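DUF1076 domain-containing protein (Salmonella typhi, PDB 6IAI) is a type III secretion effector that acts as an E3/E4 ubiquitin ligase and binds K48- and K63-linked diubiquitin, the chain here being its N-terminal part. Local coordinates at residues A[65-69]-A[100-105]; A[80-84]-A[108-113]. All blocks are in the same frame, centred on the assembly; numbering follows the deposited sequence.

Contact 1 (A[65-69]-A[100-105]); sequences DLLYE and EWQGNA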
loop_
_atom_site.group_PDB
_atom_site.type_symbol
_atom_site.label_atom_id
_atom_site.label_comp_id
_atom_site.label_asym_id
_atom_site.label_seq_id
_atom_site.Cartn_x
_atom_site.Cartn_y
_atom_site.Cartn_z
ATOM N N ASP A 65 6.665 7.386 0.758
ATOM C CA ASP A 65 6.187 8.378 -0.208
ATOM C C ASP A 65 5.625 7.758 -1.505
ATOM O O ASP A 65 5.327 8.494 -2.442
ATOM C CB ASP A 65 7.309 9.406 -0.502
ATOM C CG ASP A 65 8.556 8.826 -1.151
ATOM O OD1 ASP A 65 8.972 7.692 -0.761
ATOM O OD2 ASP A 65 9.133 9.503 -2.024
ATOM N N LEU A 66 5.461 6.427 -1.561
ATOM C CA LEU A 66 4.899 5.792 -2.752
ATOM C C LEU A 66 3.508 5.218 -2.486
ATOM O O LEU A 66 3.192 4.844 -1.351
ATOM C CB LEU A 66 5.854 4.729 -3.347
ATOM C CG LEU A 66 7.244 5.220 -3.831
ATOM C CD1 LEU A 66 8.213 4.058 -3.984
ATOM C CD2 LEU A 66 7.138 6.073 -5.113
ATOM N N LEU A 67 2.671 5.189 -3.540
ATOM C CA LEU A 67 1.301 4.681 -3.525
ATOM C C LEU A 67 1.234 3.319 -4.170
ATOM O O LEU A 67 1.769 3.124 -5.266
ATOM C CB LEU A 67 0.311 5.601 -4.272
ATOM C CG LEU A 67 0.218 7.048 -3.874
ATOM C CD1 LEU A 67 -0.957 7.713 -4.594
ATOM C CD2 LEU A 67 0.115 7.201 -2.362
ATOM N N TYR A 68 0.490 2.409 -3.519
ATOM C CA TYR A 68 0.247 1.028 -3.929
ATOM C C TYR A 68 -1.244 0.787 -3.998
ATOM O O TYR A 68 -1.991 1.344 -3.213
ATOM C CB TYR A 68 0.906 0.064 -2.930
ATOM C CG TYR A 68 2.393 0.336 -2.794
ATOM C CD1 TYR A 68 2.867 1.327 -1.931
ATOM C CD2 TYR A 68 3.321 -0.329 -3.596
ATOM C CE1 TYR A 68 4.226 1.631 -1.855
ATOM C CE2 TYR A 68 4.683 -0.046 -3.514
ATOM C CZ TYR A 68 5.131 0.930 -2.637
ATOM O OH TYR A 68 6.462 1.228 -2.569
ATOM N N GLU A 69 -1.684 0.005 -4.980
ATOM C CA GLU A 69 -3.082 -0.374 -5.162
ATOM C C GLU A 69 -3.239 -1.780 -4.680
ATOM O O GLU A 69 -2.432 -2.629 -5.047
ATOM C CB GLU A 69 -3.487 -0.250 -6.620
ATOM C CG GLU A 69 -3.332 1.167 -7.151
ATOM C CD GLU A 69 -3.478 1.357 -8.649
ATOM O OE1 GLU A 69 -3.104 0.443 -9.425
ATOM O OE2 GLU A 69 -3.869 2.480 -9.044
ATOM N N GLU A 100 12.375 0.404 -7.230
ATOM C CA GLU A 100 11.997 0.222 -5.817
ATOM C C GLU A 100 10.504 0.063 -5.651
ATOM O O GLU A 100 10.078 -0.704 -4.792
ATOM C CB GLU A 100 12.546 1.314 -4.872
ATOM C CG GLU A 100 12.089 2.720 -5.181
ATOM C CD GLU A 100 12.131 3.684 -4.015
ATOM O OE1 GLU A 100 12.584 4.826 -4.233
ATOM O OE2 GLU A 100 11.718 3.314 -2.894
ATOM N N TRP A 101 9.724 0.781 -6.477
ATOM C CA TRP A 101 8.280 0.723 -6.468
ATOM C C TRP A 101 7.802 -0.719 -6.695
ATOM O O TRP A 101 7.057 -1.247 -5.865
ATOM C CB TRP A 101 7.728 1.669 -7.530
ATOM C CG TRP A 101 6.420 2.295 -7.172
ATOM C CD1 TRP A 101 5.515 1.841 -6.254
ATOM C CD2 TRP A 101 5.821 3.442 -7.794
ATOM N NE1 TRP A 101 4.415 2.665 -6.227
ATOM C CE2 TRP A 101 4.565 3.646 -7.177
ATOM C CE3 TRP A 101 6.224 4.325 -8.816
ATOM C CZ2 TRP A 101 3.711 4.700 -7.541
ATOM C CZ3 TRP A 101 5.386 5.381 -9.162
ATOM C CH2 TRP A 101 4.144 5.558 -8.529
ATOM N N GLN A 102 8.310 -1.382 -7.770
ATOM C CA GLN A 102 8.016 -2.779 -8.124
ATOM C C GLN A 102 8.438 -3.783 -7.048
ATOM O O GLN A 102 7.667 -4.689 -6.706
ATOM C CB GLN A 102 8.624 -3.134 -9.495
ATOM C CG GLN A 102 8.285 -4.532 -10.040
ATOM C CD GLN A 102 6.821 -4.708 -10.359
ATOM O OE1 GLN A 102 6.031 -5.171 -9.526
ATOM N NE2 GLN A 102 6.424 -4.330 -11.566
ATOM N N GLY A 103 9.643 -3.611 -6.521
ATOM C CA GLY A 103 10.196 -4.456 -5.468
ATOM C C GLY A 103 9.413 -4.392 -4.184
ATOM O O GLY A 103 9.212 -5.420 -3.517
ATOM N N ASN A 104 8.964 -3.175 -3.834
ATOM C CA ASN A 104 8.151 -2.929 -2.643
ATOM C C ASN A 104 6.752 -3.525 -2.838
ATOM O O ASN A 104 6.209 -4.119 -1.906
ATOM C CB ASN A 104 8.064 -1.442 -2.369
ATOM C CG ASN A 104 9.305 -0.851 -1.780
ATOM O OD1 ASN A 104 10.076 -1.514 -1.083
ATOM N ND2 ASN A 104 9.478 0.429 -1.989
ATOM N N ALA A 105 6.204 -3.396 -4.073
ATOM C CA ALA A 105 4.907 -3.951 -4.444
ATOM C C ALA A 105 4.902 -5.471 -4.260
ATOM O O ALA A 105 3.970 -5.987 -3.640
ATOM C CB ALA A 105 4.548 -3.553 -5.870
#
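Trp-101 reaches from helix 100-105 across to strand 66-69, its indole meeting three consecutive strand residues. Its chi1 of -147° swings the ring off the helix toward the strand backbone. Beyond CB, CG has Leu-66 CD1 near it, and CD1 lies 3.4 Å from Tyr-68 CE2. The next atom, NE1, donates a hydrogen bond to Leu-67 O (2.9 Å). The oxygen lies in the indole plane, whereas the donor stands well out of the carbonyl plane. Over the six-membered ring sits Leu-66 CD2, 4.1 Å from its centroid in a CH-pi contact close to the ring normal, while CZ2, on the benzo edge, again nears Leu-67 O.

The two segments belong to an alpha+beta domain, with helix 91-113 packed against a mixed sheet; segments 66-69 and 100-105 have axes inclined at 45°. Here the pyrrole edge of Trp-101 is directed at the face of Tyr-68, an offset edge-to-face pair with planes 82° apart. Nearer its root, Tyr-68 CD2 lies against Ala-105 CB, and at the tip OH touches Asn-104 CB and accepts a weak hydrogen bond from Asn-104 ND2 (3.2 Å). Asn-104 OD1 is held by the backbone N of Ile-36, which ties this helix face to a preceding loop. At the other end, Leu-66 CD1 lies beside Glu-100 OE2, whose carboxylate pairs with Arg-97 through OE1.

Contact 2 (A[80-84]-A[108-113]); sequences NTFKV and LERQLN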
loop_
_atom_site.group_PDB
_atom_site.type_symbol
_atom_site.label_atom_id
_atom_site.label_comp_id
_atom_site.label_asym_id
_atom_site.label_seq_id
_atom_site.Cartn_x
_atom_site.Cartn_y
_atom_site.Cartn_z
ATOM N N ASN A 80 -9.812 -14.150 0.146
ATOM C CA ASN A 80 -8.687 -13.725 0.973
ATOM C C ASN A 80 -7.348 -13.977 0.290
ATOM O O ASN A 80 -6.426 -14.534 0.884
ATOM C CB ASN A 80 -8.758 -14.336 2.381
ATOM C CG ASN A 80 -10.064 -14.067 3.095
ATOM O OD1 ASN A 80 -10.872 -13.211 2.695
ATOM N ND2 ASN A 80 -10.326 -14.827 4.150
ATOM N N THR A 81 -7.261 -13.553 -0.970
ATOM C CA THR A 81 -6.054 -13.560 -1.777
ATOM C C THR A 81 -5.885 -12.102 -2.146
ATOM O O THR A 81 -6.872 -11.454 -2.472
ATOM C CB THR A 81 -6.140 -14.532 -2.985
ATOM O OG1 THR A 81 -7.203 -14.157 -3.867
ATOM C CG2 THR A 81 -6.311 -15.951 -2.559
ATOM N N PHE A 82 -4.662 -11.563 -2.027
ATOM C CA PHE A 82 -4.434 -10.129 -2.273
ATOM C C PHE A 82 -3.436 -9.864 -3.355
ATOM O O PHE A 82 -2.394 -10.513 -3.401
ATOM C CB PHE A 82 -4.040 -9.404 -0.953
ATOM C CG PHE A 82 -4.965 -9.747 0.194
ATOM C CD1 PHE A 82 -4.747 -10.885 0.972
ATOM C CD2 PHE A 82 -6.091 -8.972 0.457
ATOM C CE1 PHE A 82 -5.655 -11.253 1.982
ATOM C CE2 PHE A 82 -6.992 -9.335 1.474
ATOM C CZ PHE A 82 -6.771 -10.478 2.224
ATOM N N LYS A 83 -3.757 -8.892 -4.210
ATOM C CA LYS A 83 -2.936 -8.418 -5.315
ATOM C C LYS A 83 -2.476 -6.978 -5.048
ATOM O O LYS A 83 -3.265 -6.134 -4.639
ATOM C CB LYS A 83 -3.721 -8.471 -6.653
ATOM C CG LYS A 83 -2.841 -8.527 -7.899
ATOM C CD LYS A 83 -2.132 -9.912 -8.085
ATOM C CE LYS A 83 -0.844 -9.835 -8.891
ATOM N NZ LYS A 83 0.109 -10.935 -8.544
ATOM N N VAL A 84 -1.190 -6.704 -5.344
ATOM C CA VAL A 84 -0.568 -5.391 -5.209
ATOM C C VAL A 84 -0.072 -4.949 -6.556
ATOM O O VAL A 84 0.674 -5.672 -7.204
ATOM C CB VAL A 84 0.538 -5.312 -4.106
ATOM C CG1 VAL A 84 1.112 -3.898 -3.983
ATOM C CG2 VAL A 84 0.011 -5.791 -2.753
ATOM N N LEU A 108 5.087 -6.213 -0.382
ATOM C CA LEU A 108 3.781 -5.976 0.218
ATOM C C LEU A 108 2.827 -7.146 -0.079
ATOM O O LEU A 108 2.212 -7.678 0.850
ATOM C CB LEU A 108 3.192 -4.605 -0.206
ATOM C CG LEU A 108 1.865 -4.228 0.448
ATOM C CD1 LEU A 108 1.969 -4.245 1.984
ATOM C CD2 LEU A 108 1.328 -2.931 -0.117
ATOM N N GLU A 109 2.773 -7.596 -1.349
ATOM C CA GLU A 109 1.953 -8.754 -1.768
ATOM C C GLU A 109 2.316 -10.022 -0.999
ATOM O O GLU A 109 1.440 -10.688 -0.446
ATOM C CB GLU A 109 2.075 -8.976 -3.276
ATOM C CG GLU A 109 0.853 -9.680 -3.829
ATOM C CD GLU A 109 0.881 -9.841 -5.322
ATOM O OE1 GLU A 109 0.575 -8.855 -6.030
ATOM O OE2 GLU A 109 1.260 -10.938 -5.789
ATOM N N ARG A 110 3.615 -10.290 -0.892
ATOM C CA ARG A 110 4.163 -11.436 -0.171
ATOM C C ARG A 110 3.743 -11.402 1.283
ATOM O O ARG A 110 3.298 -12.415 1.800
ATOM C CB ARG A 110 5.693 -11.450 -0.327
ATOM C CG ARG A 110 6.386 -12.713 0.177
ATOM C CD ARG A 110 7.863 -12.678 -0.173
ATOM N NE ARG A 110 8.105 -12.809 -1.615
ATOM C CZ ARG A 110 8.959 -12.068 -2.321
ATOM N NH1 ARG A 110 9.673 -11.114 -1.729
ATOM N NH2 ARG A 110 9.109 -12.277 -3.622
ATOM N N GLN A 111 3.825 -10.227 1.946
ATOM C CA GLN A 111 3.423 -10.089 3.357
ATOM C C GLN A 111 1.907 -10.225 3.557
ATOM O O GLN A 111 1.462 -10.810 4.551
ATOM C CB GLN A 111 3.913 -8.770 3.926
ATOM C CG GLN A 111 5.441 -8.626 3.971
ATOM C CD GLN A 111 5.779 -7.255 4.513
ATOM O OE1 GLN A 111 5.251 -6.826 5.550
ATOM N NE2 GLN A 111 6.639 -6.523 3.808
ATOM N N LEU A 112 1.112 -9.674 2.610
ATOM C CA LEU A 112 -0.347 -9.757 2.667
ATOM C C LEU A 112 -0.870 -11.194 2.558
ATOM O O LEU A 112 -1.902 -11.507 3.156
ATOM C CB LEU A 112 -0.985 -8.897 1.557
ATOM C CG LEU A 112 -0.935 -7.374 1.770
ATOM C CD1 LEU A 112 -1.404 -6.647 0.550
ATOM C CD2 LEU A 112 -1.671 -6.947 3.042
ATOM N N ASN A 113 -0.190 -12.048 1.744
ATOM C CA ASN A 113 -0.604 -13.431 1.515
ATOM C C ASN A 113 0.127 -14.456 2.396
ATOM O O ASN A 113 -0.252 -15.624 2.377
ATOM C CB ASN A 113 -0.507 -13.785 0.041
ATOM C CG ASN A 113 -1.398 -12.969 -0.840
ATOM O OD1 ASN A 113 -2.633 -13.067 -0.801
ATOM N ND2 ASN A 113 -0.799 -12.133 -1.654
#
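The two backbones run in roughly opposite directions, with Phe-82 CA 6.3 Å from Asn-113 CA and Val-84 CA 5.4 Å from Glu-109 CA. Asn-113 bridges both polar groups of Phe-82. Its OD1 accepts the Phe-82 N-H at 2.8 Å, in the carbonyl plane and on a lone pair, while its ND2 donates to Phe-82 O along a nearly straight bond (178°). That oxygen lies in the amide plane, so the two bonds fix the rotation of the carboxamide; ND2 also makes a weak bond to Glu-109 O, within the helix. The amide thus satisfies a backbone N-H and C=O much as a neighbouring strand would.

One helical turn earlier, Glu-109 takes hold of Lys-83 and Val-84. CG lies anti to the backbone N (chi1 -154°) and the chain extends from there, bringing OE1 to Val-84 N at 2.9 Å on its anti side. OE2 meets Lys-83 NZ at 3.0 Å on the syn side, completing a salt bridge, each donor somewhat out of the carboxylate plane; NZ makes a longer, weak bond to OE1. The lysine starts away from the helix but bends at chi2, and its tip returns to the carboxylate.

Beneath these polar ties, Val-84 CG2 meets Leu-112 CD1 at 3.7 Å and CG1 touches Leu-108 CD2. Phe-82 CB packs on Leu-112 CB, and the edge of its ring near CD1 faces Asn-113 OD1. The contact fastens the C-terminal end of helix 91-113 to strand 83-85, an outermost strand of the sheet within this chain; helix 41-53 adjoins it through Arg-48 beside Phe-82 and Ile-47 beside Leu-112, and strand 66-71 lies alongside.

How the contacts relate
Both contacts lay helix 91-113 against the same mixed sheet, contact 1 at strand 66-71 and contact 2 farther along the helix at the adjacent strand 83-85; their centres are about 13 Å apart. Along the chain the segments alternate: the two strands come first, then the two helix portions in the same order. They meet where Val-84 CG1 and Leu-108 CD2 each pack on Tyr-68 CB, and Ala-105 O lies 3.5 Å from Val-84 CB, giving one continuous interface. The last helix of this N-terminal fragment therefore spans two neighbouring antiparallel strands, its middle packed into the buried interior and its end joined to an outer strand.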